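Protein Rv1364c/MT1410 (Mycobacterium tuberculosis, PDB 3KE6) is of unknown function but probably joins an RsbU-like PP2C-type phosphatase domain to an RsbW-like anti-sigma-factor kinase domain. Local coordinates at residues T202-D207 and E237-S242; I191-P194 and A200-A203. One frame throughout, in Å; residues are numbered along the deposited sequence.

Overall arrangement
From the N terminus, the chain leaves strand 182-186, passes through loop 191-194 and enters helix 198-212, where interaction 2 folds 200-203 back onto the loop and closes a short turn of the path. After a partly unmodelled segment it reaches helix 227-241, whose last part returns in interaction 1 to 202-207, closing a much longer excursion. The two contacts follow one another along the chain, overlapping at T202 and A203. Their centres are about 7 Å apart, and they meet where I191 touches F205, where R193 forms a salt bridge with E204, and where R193 packs on L240. Together they tie the loop and both helices into one cluster within the SpoIIE-family region.

Interaction 1: residues T202-D207 and E237-S242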
loop_
_atom_site.group_PDB
_atom_site.type_symbol
_atom_site.label_atom_id
_atom_site.label_comp_id
_atom_site.label_asym_id
_atom_site.label_seq_id
_atom_site.Cartn_x
_atom_site.Cartn_y
_atom_site.Cartn_z
ATOM N N THR A 202 -2.873 5.971 25.069
ATOM C CA THR A 202 -3.927 5.505 24.158
ATOM C C THR A 202 -4.866 6.650 23.765
ATOM O O THR A 202 -5.087 6.890 22.586
ATOM C CB THR A 202 -4.741 4.308 24.769
ATOM O OG1 THR A 202 -4.534 3.135 23.971
ATOM C CG2 THR A 202 -6.248 4.601 24.832
ATOM N N ALA A 203 -5.398 7.362 24.759
ATOM C CA ALA A 203 -6.353 8.455 24.512
ATOM C C ALA A 203 -5.735 9.662 23.786
ATOM O O ALA A 203 -6.466 10.471 23.217
ATOM C CB ALA A 203 -6.998 8.900 25.811
ATOM N N GLU A 204 -4.407 9.783 23.804
ATOM C CA GLU A 204 -3.727 10.909 23.167
ATOM C C GLU A 204 -3.565 10.650 21.677
ATOM O O GLU A 204 -3.728 11.548 20.845
ATOM C CB GLU A 204 -2.358 11.145 23.808
ATOM C CG GLU A 204 -1.737 12.488 23.425
ATOM C CD GLU A 204 -0.320 12.673 23.950
ATOM O OE1 GLU A 204 -0.026 12.193 25.083
ATOM O OE2 GLU A 204 0.486 13.312 23.221
ATOM N N PHE A 205 -3.213 9.414 21.354
ATOM C CA PHE A 205 -3.142 8.950 19.986
ATOM C C PHE A 205 -4.499 9.178 19.307
ATOM O O PHE A 205 -4.562 9.807 18.256
ATOM C CB PHE A 205 -2.700 7.472 19.999
ATOM C CG PHE A 205 -2.706 6.784 18.655
ATOM C CD1 PHE A 205 -2.533 7.488 17.464
ATOM C CD2 PHE A 205 -2.856 5.406 18.596
ATOM C CE1 PHE A 205 -2.545 6.825 16.236
ATOM C CE2 PHE A 205 -2.859 4.730 17.380
ATOM C CZ PHE A 205 -2.701 5.437 16.200
ATOM N N ALA A 206 -5.580 8.707 19.921
ATOM C CA ALA A 206 -6.934 8.899 19.370
ATOM C C ALA A 206 -7.284 10.374 19.134
ATOM O O ALA A 206 -7.674 10.742 18.035
ATOM C CB ALA A 206 -7.980 8.251 20.279
ATOM N N ASP A 207 -7.137 11.206 20.166
ATOM C CA ASP A 207 -7.488 12.635 20.080
ATOM C C ASP A 207 -6.688 13.366 19.012
ATOM O O ASP A 207 -7.220 14.230 18.327
ATOM C CB ASP A 207 -7.277 13.356 21.435
ATOM C CG ASP A 207 -8.258 12.902 22.511
ATOM O OD1 ASP A 207 -8.861 11.818 22.352
ATOM O OD2 ASP A 207 -8.415 13.623 23.532
ATOM N N GLU A 237 4.832 11.854 14.536
ATOM C CA GLU A 237 5.904 12.804 14.863
ATOM C C GLU A 237 5.555 13.763 16.013
ATOM O O GLU A 237 6.450 14.218 16.723
ATOM C CB GLU A 237 6.339 13.565 13.600
ATOM C CG GLU A 237 6.995 12.629 12.555
ATOM C CD GLU A 237 6.961 13.182 11.131
ATOM O OE1 GLU A 237 7.446 14.329 10.926
ATOM O OE2 GLU A 237 6.458 12.461 10.226
ATOM N N LEU A 238 4.273 14.061 16.203
ATOM C CA LEU A 238 3.837 14.776 17.402
ATOM C C LEU A 238 3.822 13.833 18.614
ATOM O O LEU A 238 4.279 14.206 19.695
ATOM C CB LEU A 238 2.468 15.431 17.203
ATOM C CG LEU A 238 2.487 16.669 16.306
ATOM C CD1 LEU A 238 1.092 17.044 15.816
ATOM C CD2 LEU A 238 3.123 17.831 17.033
ATOM N N LEU A 239 3.317 12.613 18.441
ATOM C CA LEU A 239 3.330 11.637 19.537
ATOM C C LEU A 239 4.738 11.394 20.094
ATOM O O LEU A 239 4.895 11.173 21.296
ATOM C CB LEU A 239 2.729 10.290 19.121
ATOM C CG LEU A 239 1.212 10.077 19.068
ATOM C CD1 LEU A 239 0.924 8.588 19.247
ATOM C CD2 LEU A 239 0.449 10.884 20.101
ATOM N N LEU A 240 5.750 11.445 19.233
ATOM C CA LEU A 240 7.127 11.170 19.642
ATOM C C LEU A 240 8.013 12.417 19.722
ATOM O O LEU A 240 9.156 12.324 20.170
ATOM C CB LEU A 240 7.752 10.166 18.677
ATOM C CG LEU A 240 6.974 8.861 18.480
ATOM C CD1 LEU A 240 7.586 8.054 17.343
ATOM C CD2 LEU A 240 6.928 8.048 19.768
ATOM N N ARG A 241 7.483 13.564 19.288
ATOM C CA ARG A 241 8.221 14.836 19.245
ATOM C C ARG A 241 9.111 15.044 20.459
ATOM O O ARG A 241 10.330 15.181 20.328
ATOM C CB ARG A 241 7.238 16.018 19.128
ATOM C CG ARG A 241 7.839 17.405 19.382
ATOM C CD ARG A 241 6.757 18.465 19.627
ATOM N NE ARG A 241 6.188 19.007 18.386
ATOM C CZ ARG A 241 5.371 20.064 18.315
ATOM N NH1 ARG A 241 5.003 20.722 19.413
ATOM N NH2 ARG A 241 4.922 20.473 17.141
ATOM N N SER A 242 8.483 15.078 21.630
ATOM C CA SER A 242 9.180 15.345 22.884
ATOM C C SER A 242 9.471 14.061 23.653
ATOM O O SER A 242 10.526 13.923 24.281
ATOM C CB SER A 242 8.342 16.284 23.767
ATOM O OG SER A 242 7.120 15.668 24.151
#
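F205 on helix 198-212 and L239 on helix 227-241 are the nearest pair across the two segments by CA atoms, 7.0 Å apart. The L239 side chain bridges that gap by its two methyl groups. CG stands anti to its own carbonyl carbon (chi1 -80°), and the fork spreads over two neighbouring residues of the other helix. CD1 lies 3.9 Å from CB of F205 and comes to the ring at a slant, near CG and CD1 of the phenylalanine. CD2 sits 4.1 Å from CA of F205 and 4.0 Å from OE2 of E204, whose extended chain slides past the leucine in the opposite direction. A branched leucine suits this place because its two methyls reach different neighbours, and F205 offers apolar carbons at CB, CG and CD1. OE2 is the E204 atom nearest L239, while OE1 forms salt bridges with R196 and R193. The F205 ring meets Y186 edge-to-face, while L190 and L208 add to the apolar surroundings of L239. This is helix-helix packing of modest area, in which F205 also ties its helix to strand 182-186, consistent with the layered alpha/beta architecture of PP2C-type phosphatases.

Interaction 2: residues I191-P194 and A200-A203; sequences IERP and ASTA
S201 meets both I191 and R193 through its hydroxyl, so one small polar side chain of the helix holds the loop with one firm bond and one weak one. OG stands anti to the backbone N, which carries it out from the helix toward the loop. There it donates a hydrogen bond to the carbonyl O of I191 at 2.6 Å, reaching that oxygen at a C=O...OG angle of 120° and 34° off the carbonyl plane. The same OG accepts a weak bond from NH2 of R193 at 2.9 Å, bent to 122° at the hydrogen, with the guanidinium meeting OG obliquely. Serine suits the place, being short enough to lie between the two partners and able to donate one hydrogen bond while accepting another. R193 can reach back because its chain bends at chi3. These three residues are buried, and the I191 side chain lies about 9 Å from a bound manganese ion. The other flank is looser: CD1 of I191 lies 3.8 Å from OG1 of T202, the two side chains running side by side in the same direction, and T202 is partly exposed. E192, between the two loop residues that S201 bonds, starts its side chain away from the helix and is exposed. Around this contact, I191 packs on F205 of the same helix, R193 NH2 also forms a salt bridge with E204, and Y155 of strand 153-155 bonds to the T202 carbonyl. Loop 191-194 thus fastens helix 198-212 just beyond strand 182-186, with strand 153-155 bonded to the same helix.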
loop_
_atom_site.group_PDB
_atom_site.type_symbol
_atom_site.label_atom_id
_atom_site.label_comp_id
_atom_site.label_asym_id
_atom_site.label_seq_id
_atom_site.Cartn_x
_atom_site.Cartn_y
_atom_site.Cartn_z
ATOM N N ILE A 191 2.157 3.511 21.562
ATOM C CA ILE A 191 1.408 3.948 22.734
ATOM C C ILE A 191 2.095 3.686 24.077
ATOM O O ILE A 191 1.680 4.247 25.073
ATOM C CB ILE A 191 -0.038 3.393 22.732
ATOM C CG1 ILE A 191 -0.053 1.866 22.607
ATOM C CG2 ILE A 191 -0.834 4.039 21.586
ATOM C CD1 ILE A 191 -1.443 1.266 22.771
ATOM N N GLU A 192 3.145 2.861 24.100
ATOM C CA GLU A 192 3.936 2.635 25.322
ATOM C C GLU A 192 5.217 3.459 25.284
ATOM O O GLU A 192 6.322 2.917 25.290
ATOM C CB GLU A 192 4.272 1.155 25.500
ATOM C CG GLU A 192 3.062 0.246 25.450
ATOM C CD GLU A 192 3.150 -0.911 26.429
ATOM O OE1 GLU A 192 3.445 -2.045 25.975
ATOM O OE2 GLU A 192 2.926 -0.678 27.650
ATOM N N ARG A 193 5.043 4.775 25.257
ATOM C CA ARG A 193 6.148 5.734 25.171
ATOM C C ARG A 193 6.672 6.039 26.584
ATOM O O ARG A 193 5.901 5.992 27.546
ATOM C CB ARG A 193 5.668 7.029 24.480
ATOM C CG ARG A 193 4.986 6.776 23.120
ATOM C CD ARG A 193 4.330 8.011 22.513
ATOM N NE ARG A 193 2.995 8.293 23.054
ATOM C CZ ARG A 193 2.644 9.399 23.717
ATOM N NH1 ARG A 193 3.516 10.378 23.946
ATOM N NH2 ARG A 193 1.398 9.534 24.159
ATOM N N PRO A 194 7.985 6.333 26.713
ATOM C CA PRO A 194 8.580 6.704 27.999
ATOM C C PRO A 194 7.773 7.760 28.768
ATOM O O PRO A 194 7.269 8.719 28.164
ATOM C CB PRO A 194 9.962 7.266 27.618
ATOM C CG PRO A 194 10.248 6.789 26.264
ATOM C CD PRO A 194 8.987 6.282 25.631
ATOM N N ALA A 200 -3.679 6.915 29.239
ATOM C CA ALA A 200 -3.453 8.303 28.823
ATOM C C ALA A 200 -2.863 8.379 27.403
ATOM O O ALA A 200 -3.281 9.203 26.574
ATOM C CB ALA A 200 -2.524 8.990 29.797
ATOM N N SER A 201 -1.885 7.519 27.147
ATOM C CA SER A 201 -1.159 7.497 25.886
ATOM C C SER A 201 -2.040 6.961 24.750
ATOM O O SER A 201 -1.965 7.438 23.611
ATOM C CB SER A 201 0.091 6.642 26.053
ATOM O OG SER A 201 0.941 6.747 24.938
ATOM N N THR A 202 -2.873 5.971 25.069
ATOM C CA THR A 202 -3.927 5.505 24.158
ATOM C C THR A 202 -4.866 6.650 23.765
ATOM O O THR A 202 -5.087 6.890 22.586
ATOM C CB THR A 202 -4.741 4.308 24.769
ATOM O OG1 THR A 202 -4.534 3.135 23.971
ATOM C CG2 THR A 202 -6.248 4.601 24.832
ATOM N N ALA A 203 -5.398 7.362 24.759
ATOM C CA ALA A 203 -6.353 8.455 24.512
ATOM C C ALA A 203 -5.735 9.662 23.786
ATOM O O ALA A 203 -6.466 10.471 23.217
ATOM C CB ALA A 203 -6.998 8.900 25.811
#